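Local coordinates for protein NreA (Staphylococcus aureus subsp. aureus, PDB 6K2H) that probably senses nitrate through a GAF domain and relays its availability to a bacterial signalling system, at residues A[106-111]-A[133-139]. The protein carries 1 engineered substitution. Numbering follows the deposited sequence.
Sequences LAVPLW and IFDNDDI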
loop_
_atom_site.group_PDB
_atom_site.type_symbol
_atom_site.label_atom_id
_atom_site.label_comp_id
_atom_site.label_asym_id
_atom_site.label_seq_id
_atom_site.Cartn_x
_atom_site.Cartn_y
_atom_site.Cartn_z
ATOM N N LEU A 106 4.880 -3.608 -3.680
ATOM C CA LEU A 106 5.951 -2.689 -3.282
ATOM C C LEU A 106 5.226 -1.705 -2.351
ATOM O O LEU A 106 4.381 -0.905 -2.812
ATOM C CB LEU A 106 6.521 -1.940 -4.487
ATOM C CG LEU A 106 7.377 -0.691 -4.199
ATOM C CD1 LEU A 106 8.565 -1.054 -3.367
ATOM C CD2 LEU A 106 7.789 -0.050 -5.504
ATOM N N ALA A 107 5.567 -1.720 -1.060
ATOM C CA ALA A 107 4.950 -0.774 -0.128
ATOM C C ALA A 107 6.024 0.165 0.434
ATOM O O ALA A 107 7.037 -0.285 0.942
ATOM C CB ALA A 107 4.295 -1.479 0.956
ATOM N N VAL A 108 5.799 1.455 0.224
ATOM C CA VAL A 108 6.813 2.457 0.622
ATOM C C VAL A 108 6.324 3.464 1.645
ATOM O O VAL A 108 5.168 3.891 1.581
ATOM C CB VAL A 108 7.332 3.182 -0.608
ATOM C CG1 VAL A 108 7.977 2.229 -1.591
ATOM C CG2 VAL A 108 6.255 4.020 -1.301
ATOM N N PRO A 109 7.182 3.861 2.602
ATOM C CA PRO A 109 6.751 4.859 3.587
ATOM C C PRO A 109 6.604 6.215 2.935
ATOM O O PRO A 109 7.384 6.591 1.999
ATOM C CB PRO A 109 7.869 4.854 4.594
ATOM C CG PRO A 109 9.075 4.432 3.870
ATOM C CD PRO A 109 8.550 3.383 2.890
ATOM N N LEU A 110 5.614 6.957 3.396
ATOM C CA LEU A 110 5.440 8.357 2.998
ATOM C C LEU A 110 5.936 9.205 4.173
ATOM O O LEU A 110 5.491 8.995 5.309
ATOM C CB LEU A 110 4.003 8.655 2.692
ATOM C CG LEU A 110 3.517 7.909 1.432
ATOM C CD1 LEU A 110 2.081 8.297 1.228
ATOM C CD2 LEU A 110 4.291 8.304 0.177
ATOM N N TRP A 111 6.954 10.016 3.913
ATOM C CA TRP A 111 7.612 10.827 4.956
ATOM C C TRP A 111 7.230 12.292 4.859
ATOM O O TRP A 111 7.086 12.862 3.757
ATOM C CB TRP A 111 9.128 10.765 4.802
ATOM C CG TRP A 111 9.751 9.426 5.004
ATOM C CD1 TRP A 111 10.042 8.469 4.047
ATOM C CD2 TRP A 111 10.130 8.866 6.245
ATOM N NE1 TRP A 111 10.585 7.363 4.656
ATOM C CE2 TRP A 111 10.682 7.587 5.992
ATOM C CE3 TRP A 111 10.045 9.303 7.552
ATOM C CZ2 TRP A 111 11.136 6.768 7.001
ATOM C CZ3 TRP A 111 10.583 8.512 8.569
ATOM C CH2 TRP A 111 11.110 7.229 8.275
ATOM N N ILE A 133 11.879 -1.037 -8.224
ATOM C CA ILE A 133 11.787 -0.833 -6.754
ATOM C C ILE A 133 12.201 0.628 -6.518
ATOM O O ILE A 133 13.276 1.007 -6.962
ATOM C CB ILE A 133 12.850 -1.783 -6.114
ATOM C CG1 ILE A 133 12.493 -3.219 -6.482
ATOM C CG2 ILE A 133 12.959 -1.660 -4.614
ATOM C CD1 ILE A 133 11.067 -3.606 -6.102
ATOM N N PHE A 134 11.376 1.428 -5.846
ATOM C CA PHE A 134 11.680 2.797 -5.471
ATOM C C PHE A 134 12.164 2.962 -4.038
ATOM O O PHE A 134 11.668 2.315 -3.121
ATOM C CB PHE A 134 10.426 3.668 -5.620
ATOM C CG PHE A 134 9.876 3.641 -6.992
ATOM C CD1 PHE A 134 10.671 4.033 -8.037
ATOM C CD2 PHE A 134 8.583 3.208 -7.244
ATOM C CE1 PHE A 134 10.183 4.007 -9.338
ATOM C CE2 PHE A 134 8.080 3.185 -8.540
ATOM C CZ PHE A 134 8.895 3.566 -9.589
ATOM N N ASP A 135 13.123 3.874 -3.914
ATOM C CA ASP A 135 13.693 4.364 -2.661
ATOM C C ASP A 135 12.828 5.443 -2.088
ATOM O O ASP A 135 11.938 5.929 -2.770
ATOM C CB ASP A 135 15.048 5.070 -2.951
ATOM C CG ASP A 135 16.195 4.323 -2.463
ATOM O OD1 ASP A 135 17.295 4.648 -2.934
ATOM O OD2 ASP A 135 16.030 3.432 -1.612
ATOM N N ASN A 136 13.171 5.881 -0.878
ATOM C CA ASN A 136 12.599 7.096 -0.291
ATOM C C ASN A 136 12.913 8.309 -1.134
ATOM O O ASN A 136 12.069 9.171 -1.337
ATOM C CB ASN A 136 13.160 7.363 1.123
ATOM C CG ASN A 136 12.683 6.371 2.166
ATOM O OD1 ASN A 136 11.534 5.942 2.171
ATOM N ND2 ASN A 136 13.569 6.054 3.109
ATOM N N ASP A 137 14.160 8.405 -1.587
ATOM C CA ASP A 137 14.556 9.496 -2.485
ATOM C C ASP A 137 13.682 9.474 -3.759
ATOM O O ASP A 137 13.133 10.503 -4.176
ATOM C CB ASP A 137 16.073 9.447 -2.798
ATOM C CG ASP A 137 16.961 9.233 -1.517
ATOM O OD1 ASP A 137 16.513 9.451 -0.350
ATOM O OD2 ASP A 137 18.123 8.818 -1.691
ATOM N N ASP A 138 13.434 8.284 -4.313
ATOM C CA ASP A 138 12.643 8.190 -5.567
ATOM C C ASP A 138 11.213 8.669 -5.349
ATOM O O ASP A 138 10.657 9.462 -6.128
ATOM C CB ASP A 138 12.618 6.761 -6.079
ATOM C CG ASP A 138 14.003 6.216 -6.420
ATOM O OD1 ASP A 138 14.843 7.001 -6.915
ATOM O OD2 ASP A 138 14.225 4.988 -6.195
ATOM N N ILE A 139 10.624 8.198 -4.261
ATOM C CA ILE A 139 9.237 8.603 -3.952
ATOM C C ILE A 139 9.114 10.092 -3.685
ATOM O O ILE A 139 8.133 10.669 -4.078
ATOM C CB ILE A 139 8.683 7.839 -2.756
ATOM C CG1 ILE A 139 8.761 6.331 -3.021
ATOM C CG2 ILE A 139 7.233 8.241 -2.477
ATOM C CD1 ILE A 139 8.009 5.834 -4.223
HETATM O O HOH W 1 9.640 5.916 0.629
#
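Leu-106, Asn-136 and Ile-139, with 70, 60 and 59 Å² buried, carry the packing of the C-terminal segment 133-139 against one face of strand 104-112 in the antiparallel GAF sheet. Leu-106 points toward 133-139, and its CD2 lies 3.8 Å from CD2 of Phe-134 and 4.3 Å from CA of Ile-133, so its branched end meets both the ring and the backbone of the extended part of the segment. Two residues on, Val-108 faces the same way: its CG2 comes within 3.8 Å of CG1 of Ile-139, whose CG2 in turn reaches CD2 of Leu-110 at 4.0 Å. The helix that follows begins at Asn-136, with Asp-135 in the N-cap position; the Asp-135 N to Asp-138 OD2 bond (2.8 Å, 176°) ties this turn together. Asn-136 makes the polar end of the contact. Its OD1 sits near the plane of the Trp-111 indole, at the ring edge, and accepts a weak hydrogen bond from NE1 of Trp-111 (3.0 Å, 137°). A water donates to both Pro-109 O (2.7 Å) and Asn-136 OD1 (2.4 Å), bridging strand and helix. Behind the strand, Ala-107 and Pro-109 touch Val-70 of helix 65-73. With no direct backbone hydrogen bond between the segments, cohesion rests on apolar packing, supplemented by one amide oxygen that serves both indole and water.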